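PDB 4HFV: uncharacterized protein from Legionella pneumophila subsp. pneumophila, which is of unknown molecular function but is a putative effector secreted through the Dot/Icm type IV system, probably acting inside the host cell. Local coordinates for residues A[120-131]-A[168-179]. Residues are numbered along the deposited sequence; the frame is centred on the assembly and turned at random.
Sequences REDLADMYSALE and LSDRVHKLRHEI
Ala124 and Val172 have the nearest CA atoms across the contact, 5.0 Å apart. Segments 120-131 and 168-179, on helices 120-136 and 161-188, run roughly antiparallel, at 152°, and their axes come within 8.9 Å. The small Ala124 suits this close passage. Tyr127 is a knob in the hole formed by Leu168, Arg171, Val172 and Leu175. Its CG lies beside the backbone N (chi1 -68°), which sets the ring between Leu168 and the Arg171 and Leu175 side chains. Leu168 CD2 touches Tyr127 CD1 at 3.6 Å, while Leu175 CD1 and Arg171 CB lie near Tyr127 CD2. The Arg171 guanidinium stands nearly upright to the ring, 84° between planes. Tyr127 OH lies at the edge of the Arg171 guanidinium. Glu167 and Asp86 pair with its charge. Leu175 is the reciprocal knob, set among Arg120, Leu123, Ala124 and Tyr127. Leu175 CD1 reaches Leu123 CB at 3.6 Å, and Leu175 CD2 lies against Arg120 CG. At one end Arg120 CD rests on Glu178 OE1, but Arg120 NE stays 4.4 Å from that oxygen, beyond a salt bridge; Glu178 OE2 pairs instead with Lys174 NZ at 2.8 Å. At the other end Leu130 CG packs on Leu168 CD1. A water links Glu131 OE1 to Ser169 OG, and Arg135 holds Glu131 OE2. Val172 CG1 sits 3.6 Å above the centre of the Arg176 guanidinium. This is antiparallel knobs-into-holes packing in a helical protein. One side faces helix 70-90 through Leu123 and Tyr127; Ser169, His173 and Arg176 bind succinate in the crystal, probably from the crystallisation liquor, near the second subunit, whose His173 stacks on His173 here.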
ATOM      1  N   ARG A 120      -3.100 -15.665  -0.631  1.00 22.10           N
ATOM      2  CA  ARG A 120      -3.156 -14.238  -0.302  1.00 26.36           C
ATOM      3  C   ARG A 120      -2.036 -13.477  -0.987  1.00 23.65           C
ATOM      4  O   ARG A 120      -2.184 -12.311  -1.408  1.00 21.81           O
ATOM      5  CB  ARG A 120      -2.997 -14.046   1.208  1.00 35.37           C
ATOM      6  CG  ARG A 120      -4.244 -14.338   1.984  1.00 40.41           C
ATOM      7  CD  ARG A 120      -4.045 -13.947   3.451  1.00 36.39           C
ATOM      8  NE  ARG A 120      -3.115 -14.843   4.130  1.00 42.67           N
ATOM      9  CZ  ARG A 120      -3.487 -15.885   4.875  1.00 50.97           C
ATOM     10  NH1 ARG A 120      -2.577 -16.655   5.448  1.00 52.47           N
ATOM     11  NH2 ARG A 120      -4.769 -16.162   5.051  1.00 52.01           N
ATOM     12  N   GLU A 121      -0.890 -14.138  -1.042  0.54 25.06           N
ATOM     13  CA  GLU A 121       0.289 -13.571  -1.645  0.54 23.96           C
ATOM     14  C   GLU A 121      -0.011 -13.323  -3.129  0.54 23.84           C
ATOM     15  O   GLU A 121       0.125 -12.199  -3.627  0.54 19.80           O
ATOM     16  CB  GLU A 121       1.454 -14.539  -1.430  0.54 31.05           C
ATOM     17  CG  GLU A 121       1.613 -14.974   0.044  0.54 40.49           C
ATOM     18  CD  GLU A 121       1.148 -16.410   0.333  0.54 50.32           C
ATOM     19  OE1 GLU A 121       1.948 -17.347   0.078  0.54 51.58           O
ATOM     20  OE2 GLU A 121       0.003 -16.599   0.832  0.54 27.18           O
ATOM     21  N   ASP A 122      -0.474 -14.372  -3.809  1.00 26.16           N
ATOM     22  CA  ASP A 122      -0.811 -14.281  -5.223  1.00 22.00           C
ATOM     23  C   ASP A 122      -1.773 -13.142  -5.494  1.00 22.98           C
ATOM     24  O   ASP A 122      -1.632 -12.421  -6.477  1.00 19.88           O
ATOM     25  CB  ASP A 122      -1.511 -15.556  -5.686  1.00 19.72           C
ATOM     26  CG  ASP A 122      -0.616 -16.787  -5.628  1.00 25.24           C
ATOM     27  OD1 ASP A 122       0.619 -16.658  -5.831  1.00 25.72           O
ATOM     28  OD2 ASP A 122      -1.157 -17.895  -5.384  1.00 23.15           O
ATOM     29  N   LEU A 123      -2.792 -13.020  -4.648  1.00 18.52           N
ATOM     30  CA  LEU A 123      -3.839 -12.048  -4.892  1.00 16.84           C
ATOM     31  C   LEU A 123      -3.268 -10.678  -4.670  1.00 15.09           C
ATOM     32  O   LEU A 123      -3.553  -9.744  -5.440  1.00 18.45           O
ATOM     33  CB  LEU A 123      -4.999 -12.240  -3.931  1.00 20.90           C
ATOM     34  CG  LEU A 123      -5.908 -13.410  -4.306  1.00 24.63           C
ATOM     35  CD1 LEU A 123      -7.031 -13.586  -3.305  1.00 26.06           C
ATOM     36  CD2 LEU A 123      -6.466 -13.184  -5.703  1.00 34.16           C
ATOM     37  N   ALA A 124      -2.487 -10.550  -3.600  1.00 16.26           N
ATOM     38  CA  ALA A 124      -1.842  -9.272  -3.332  1.00 16.66           C
ATOM     39  C   ALA A 124      -1.003  -8.857  -4.550  1.00 15.85           C
ATOM     40  O   ALA A 124      -1.095  -7.732  -5.002  1.00 19.05           O
ATOM     41  CB  ALA A 124      -0.985  -9.307  -2.072  1.00 17.66           C
ATOM     42  N   ASP A 125      -0.187  -9.763  -5.067  1.00 16.92           N
ATOM     43  CA  ASP A 125       0.639  -9.444  -6.249  1.00 19.89           C
ATOM     44  C   ASP A 125      -0.239  -9.104  -7.478  1.00 19.68           C
ATOM     45  O   ASP A 125       0.022  -8.125  -8.204  1.00 14.91           O
ATOM     46  CB  ASP A 125       1.583 -10.612  -6.560  1.00 22.59           C
ATOM     47  CG  ASP A 125       2.583 -10.882  -5.438  1.00 27.71           C
ATOM     48  OD1 ASP A 125       2.830  -9.987  -4.595  1.00 26.14           O
ATOM     49  OD2 ASP A 125       3.117 -12.004  -5.392  1.00 34.37           O
HETATM   50  N   MSE A 126      -1.279  -9.911  -7.723  1.00 18.34           N
HETATM   51  CA  MSE A 126      -2.157  -9.661  -8.850  1.00 14.59           C
HETATM   52  C   MSE A 126      -2.881  -8.330  -8.771  1.00 16.06           C
HETATM   53  O   MSE A 126      -2.845  -7.534  -9.739  1.00 11.82           O
HETATM   54  CB  MSE A 126      -3.160 -10.824  -9.019  1.00 14.31           C
HETATM   55  CG  MSE A 126      -2.426 -12.144  -9.289  1.00 25.78           C
HETATM   56 SE   MSE A 126      -3.548 -13.743  -9.077  0.60 27.69          SE
HETATM   57  CE  MSE A 126      -4.557 -13.157 -10.533  1.00 13.28           C
ATOM     58  N   TYR A 127      -3.580  -8.087  -7.663  1.00 14.64           N
ATOM     59  CA  TYR A 127      -4.364  -6.869  -7.562  1.00 10.83           C
ATOM     60  C   TYR A 127      -3.465  -5.629  -7.520  1.00 13.62           C
ATOM     61  O   TYR A 127      -3.853  -4.557  -7.999  1.00 13.47           O
ATOM     62  CB  TYR A 127      -5.248  -6.843  -6.321  1.00 10.70           C
ATOM     63  CG  TYR A 127      -6.388  -7.845  -6.324  1.00 15.80           C
ATOM     64  CD1 TYR A 127      -7.000  -8.245  -7.500  1.00 25.42           C
ATOM     65  CD2 TYR A 127      -6.860  -8.373  -5.121  1.00 18.26           C
ATOM     66  CE1 TYR A 127      -8.038  -9.157  -7.481  1.00 22.24           C
ATOM     67  CE2 TYR A 127      -7.894  -9.272  -5.088  1.00 17.42           C
ATOM     68  CZ  TYR A 127      -8.484  -9.656  -6.279  1.00 18.27           C
ATOM     69  OH  TYR A 127      -9.532 -10.550  -6.254  1.00 25.75           O
ATOM     70  N   SER A 128      -2.288  -5.761  -6.940  0.64 16.15           N
ATOM     71  CA  SER A 128      -1.360  -4.649  -6.947  0.64 13.63           C
ATOM     72  C   SER A 128      -0.960  -4.309  -8.392  0.64 12.69           C
ATOM     73  O   SER A 128      -0.963  -3.136  -8.804  0.64 12.96           O
ATOM     74  CB  SER A 128      -0.151  -4.965  -6.055  0.64 19.17           C
ATOM     75  OG  SER A 128       0.773  -3.910  -6.057  0.64 19.68           O
ATOM     76  N   ALA A 129      -0.642  -5.343  -9.178  1.00 13.18           N
ATOM     77  CA  ALA A 129      -0.218  -5.134 -10.559  1.00 17.47           C
ATOM     78  C   ALA A 129      -1.365  -4.520 -11.347  1.00 13.08           C
ATOM     79  O   ALA A 129      -1.148  -3.612 -12.151  1.00 13.76           O
ATOM     80  CB  ALA A 129       0.280  -6.457 -11.229  1.00 16.50           C
ATOM     81  N   LEU A 130      -2.588  -4.989 -11.092  1.00 10.67           N
ATOM     82  CA  LEU A 130      -3.748  -4.435 -11.753  1.00 12.13           C
ATOM     83  C   LEU A 130      -3.982  -2.976 -11.369  1.00 10.79           C
ATOM     84  O   LEU A 130      -4.192  -2.110 -12.238  1.00 14.45           O
ATOM     85  CB  LEU A 130      -4.983  -5.262 -11.416  1.00  9.53           C
ATOM     86  CG  LEU A 130      -6.312  -4.866 -12.056  1.00 14.57           C
ATOM     87  CD1 LEU A 130      -6.209  -4.785 -13.559  1.00 20.58           C
ATOM     88  CD2 LEU A 130      -7.399  -5.932 -11.679  1.00 15.50           C
ATOM     89  N   GLU A 131      -4.008  -2.698 -10.069  1.00 14.42           N
ATOM     90  CA  GLU A 131      -4.103  -1.303  -9.619  1.00 14.40           C
ATOM     91  C   GLU A 131      -3.033  -0.385 -10.237  1.00 14.15           C
ATOM     92  O   GLU A 131      -3.362   0.708 -10.703  1.00 13.76           O
ATOM     93  CB  GLU A 131      -4.061  -1.211  -8.110  1.00 14.92           C
ATOM     94  CG  GLU A 131      -4.309   0.197  -7.591  1.00 21.99           C
ATOM     95  CD  GLU A 131      -3.570   0.470  -6.337  1.00 30.21           C
ATOM     96  OE1 GLU A 131      -3.465  -0.472  -5.514  1.00 36.74           O
ATOM     97  OE2 GLU A 131      -3.106   1.617  -6.168  1.00 31.51           O
ATOM     98  N   LEU A 168      -9.245  -1.949  -5.418  1.00 12.84           N
ATOM     99  CA  LEU A 168      -8.085  -2.808  -5.581  1.00  9.36           C
ATOM    100  C   LEU A 168      -7.044  -2.478  -4.512  1.00 17.40           C
ATOM    101  O   LEU A 168      -6.416  -3.365  -3.910  1.00 14.18           O
ATOM    102  CB  LEU A 168      -7.501  -2.660  -6.991  1.00 12.78           C
ATOM    103  CG  LEU A 168      -8.360  -3.368  -8.088  1.00 10.53           C
ATOM    104  CD1 LEU A 168      -7.893  -2.944  -9.436  1.00 11.45           C
ATOM    105  CD2 LEU A 168      -8.213  -4.874  -7.944  1.00 12.47           C
ATOM    106  N   SER A 169      -6.890  -1.191  -4.257  1.00 12.89           N
ATOM    107  CA  SER A 169      -5.987  -0.759  -3.218  1.00 11.59           C
ATOM    108  C   SER A 169      -6.453  -1.246  -1.844  1.00 12.65           C
ATOM    109  O   SER A 169      -5.654  -1.728  -1.041  1.00 12.60           O
ATOM    110  CB  SER A 169      -5.864   0.765  -3.285  1.00 21.42           C
ATOM    111  OG  SER A 169      -5.364   1.247  -2.102  1.00 31.11           O
ATOM    112  N   ASP A 170      -7.756  -1.210  -1.592  1.00 13.77           N
ATOM    113  CA  ASP A 170      -8.238  -1.719  -0.327  1.00 13.49           C
ATOM    114  C   ASP A 170      -7.961  -3.211  -0.176  1.00 11.88           C
ATOM    115  O   ASP A 170      -7.582  -3.678   0.905  1.00 14.83           O
ATOM    116  CB  ASP A 170      -9.733  -1.482  -0.156  1.00 14.94           C
ATOM    117  CG  ASP A 170     -10.095  -0.026  -0.045  1.00 28.61           C
ATOM    118  OD1 ASP A 170      -9.209   0.788   0.287  1.00 22.49           O
ATOM    119  OD2 ASP A 170     -11.288   0.292  -0.251  1.00 21.51           O
ATOM    120  N   ARG A 171      -8.190  -3.991  -1.235  1.00 11.42           N
ATOM    121  CA  ARG A 171      -7.987  -5.425  -1.118  1.00 13.83           C
ATOM    122  C   ARG A 171      -6.527  -5.775  -0.883  1.00 17.57           C
ATOM    123  O   ARG A 171      -6.204  -6.640  -0.058  1.00 16.49           O
ATOM    124  CB  ARG A 171      -8.514  -6.143  -2.367  1.00 10.23           C
ATOM    125  CG  ARG A 171      -9.983  -5.980  -2.560  1.00 10.48           C
ATOM    126  CD  ARG A 171     -10.445  -6.728  -3.854  1.00 13.70           C
ATOM    127  NE  ARG A 171     -11.887  -6.588  -4.023  1.00 15.56           N
ATOM    128  CZ  ARG A 171     -12.685  -7.516  -4.519  1.00 20.28           C
ATOM    129  NH1 ARG A 171     -12.192  -8.693  -4.893  1.00 17.69           N
ATOM    130  NH2 ARG A 171     -13.979  -7.267  -4.620  1.00 22.38           N
ATOM    131  N   VAL A 172      -5.645  -5.123  -1.634  1.00 13.16           N
ATOM    132  CA  VAL A 172      -4.216  -5.274  -1.433  1.00 14.33           C
ATOM    133  C   VAL A 172      -3.853  -4.926   0.020  1.00 18.46           C
ATOM    134  O   VAL A 172      -3.149  -5.699   0.677  1.00 15.20           O
ATOM    135  CB  VAL A 172      -3.408  -4.367  -2.409  1.00 14.81           C
ATOM    136  CG1 VAL A 172      -1.926  -4.305  -2.051  1.00 13.62           C
ATOM    137  CG2 VAL A 172      -3.566  -4.838  -3.820  1.00 11.71           C
ATOM    138  N   HIS A 173      -4.348  -3.790   0.520  1.00 14.08           N
ATOM    139  CA  HIS A 173      -4.014  -3.359   1.883  1.00 10.27           C
ATOM    140  C   HIS A 173      -4.427  -4.451   2.913  1.00 15.82           C
ATOM    141  O   HIS A 173      -3.683  -4.761   3.859  1.00 12.51           O
ATOM    142  CB  HIS A 173      -4.714  -2.061   2.233  1.00 13.74           C
ATOM    143  CG  HIS A 173      -4.417  -1.590   3.618  1.00 17.09           C
ATOM    144  ND1 HIS A 173      -3.135  -1.408   4.081  1.00 18.80           N
ATOM    145  CD2 HIS A 173      -5.239  -1.264   4.646  1.00 18.74           C
ATOM    146  CE1 HIS A 173      -3.179  -0.986   5.331  1.00 22.81           C
ATOM    147  NE2 HIS A 173      -4.445  -0.913   5.701  1.00 20.65           N
ATOM    148  N   LYS A 174      -5.626  -5.002   2.735  1.00 18.40           N
ATOM    149  CA  LYS A 174      -6.185  -6.015   3.640  1.00 12.88           C
ATOM    150  C   LYS A 174      -5.371  -7.306   3.526  1.00 17.47           C
ATOM    151  O   LYS A 174      -4.992  -7.914   4.541  1.00 13.80           O
ATOM    152  CB  LYS A 174      -7.664  -6.262   3.318  1.00 16.91           C
ATOM    153  CG  LYS A 174      -8.349  -7.313   4.228  1.00 20.21           C
ATOM    154  CD  LYS A 174      -9.860  -7.219   4.128  1.00 38.03           C
ATOM    155  CE  LYS A 174     -10.570  -7.957   5.271  1.00 40.30           C
ATOM    156  NZ  LYS A 174     -10.491  -9.434   5.109  1.00 37.04           N
ATOM    157  N   LEU A 175      -5.038  -7.686   2.290  1.00 17.26           N
ATOM    158  CA  LEU A 175      -4.223  -8.873   2.065  1.00 16.64           C
ATOM    159  C   LEU A 175      -2.836  -8.754   2.710  1.00 15.18           C
ATOM    160  O   LEU A 175      -2.389  -9.690   3.427  1.00 13.70           O
ATOM    161  CB  LEU A 175      -4.153  -9.215   0.559  1.00 14.24           C
ATOM    162  CG  LEU A 175      -5.449  -9.744  -0.084  1.00 12.98           C
ATOM    163  CD1 LEU A 175      -5.332  -9.589  -1.579  1.00 16.18           C
ATOM    164  CD2 LEU A 175      -5.697 -11.194   0.277  1.00 14.75           C
ATOM    165  N   ARG A 176      -2.174  -7.606   2.544  1.00 14.93           N
ATOM    166  CA  ARG A 176      -0.882  -7.383   3.174  1.00 14.15           C
ATOM    167  C   ARG A 176      -0.984  -7.395   4.692  1.00 16.15           C
ATOM    168  O   ARG A 176      -0.114  -7.963   5.367  1.00 15.07           O
ATOM    169  CB  ARG A 176      -0.233  -6.085   2.669  1.00 17.06           C
ATOM    170  CG  ARG A 176       0.319  -6.280   1.299  1.00 15.27           C
ATOM    171  CD  ARG A 176       0.966  -5.083   0.699  1.00 23.40           C
ATOM    172  NE  ARG A 176       1.354  -5.362  -0.692  1.00 25.17           N
ATOM    173  CZ  ARG A 176       1.661  -4.406  -1.572  1.00 23.09           C
ATOM    174  NH1 ARG A 176       1.652  -3.138  -1.194  1.00 20.54           N
ATOM    175  NH2 ARG A 176       1.990  -4.709  -2.818  1.00 21.88           N
ATOM    176  N   HIS A 177      -2.077  -6.837   5.221  1.00 13.48           N
ATOM    177  CA  HIS A 177      -2.357  -6.920   6.657  1.00 15.32           C
ATOM    178  C   HIS A 177      -2.406  -8.386   7.105  1.00 16.27           C
ATOM    179  O   HIS A 177      -1.771  -8.780   8.095  1.00 17.63           O
ATOM    180  CB  HIS A 177      -3.660  -6.179   6.963  1.00 15.98           C
ATOM    181  CG  HIS A 177      -4.003  -6.103   8.416  1.00 37.50           C
ATOM    182  ND1 HIS A 177      -3.778  -4.974   9.173  1.00 33.53           N
ATOM    183  CD2 HIS A 177      -4.572  -7.007   9.247  1.00 32.63           C
ATOM    184  CE1 HIS A 177      -4.182  -5.190  10.415  1.00 36.88           C
ATOM    185  NE2 HIS A 177      -4.664  -6.417  10.488  1.00 34.50           N
ATOM    186  N   GLU A 178      -3.151  -9.201   6.362  1.00 15.79           N
ATOM    187  CA  GLU A 178      -3.360 -10.590   6.765  1.00 17.01           C
ATOM    188  C   GLU A 178      -2.077 -11.396   6.708  1.00 17.06           C
ATOM    189  O   GLU A 178      -1.840 -12.256   7.555  1.00 18.63           O
ATOM    190  CB  GLU A 178      -4.444 -11.245   5.909  1.00 22.00           C
ATOM    191  CG  GLU A 178      -5.788 -10.587   6.057  1.00 28.22           C
ATOM    192  CD  GLU A 178      -6.840 -11.179   5.131  1.00 39.13           C
ATOM    193  OE1 GLU A 178      -6.516 -12.135   4.390  1.00 39.19           O
ATOM    194  OE2 GLU A 178      -7.995 -10.683   5.153  1.00 42.28           O
ATOM    195  N   ILE A 179      -1.251 -11.111   5.715  1.00 15.59           N
ATOM    196  CA  ILE A 179       0.047 -11.769   5.568  1.00 19.88           C
ATOM    197  C   ILE A 179       0.956 -11.494   6.756  1.00 20.71           C
ATOM    198  O   ILE A 179       1.647 -12.390   7.283  1.00 19.71           O
ATOM    199  CB  ILE A 179       0.717 -11.319   4.255  1.00 14.18           C
ATOM    200  CG1 ILE A 179       0.014 -12.010   3.066  1.00 14.17           C
ATOM    201  CG2 ILE A 179       2.203 -11.652   4.220  1.00 14.55           C
ATOM    202  CD1 ILE A 179       0.375 -11.389   1.728  1.00 17.73           C
TER
HETATM  203  O   HOH W   1      -2.600   0.349  -3.271  0.50 11.34           O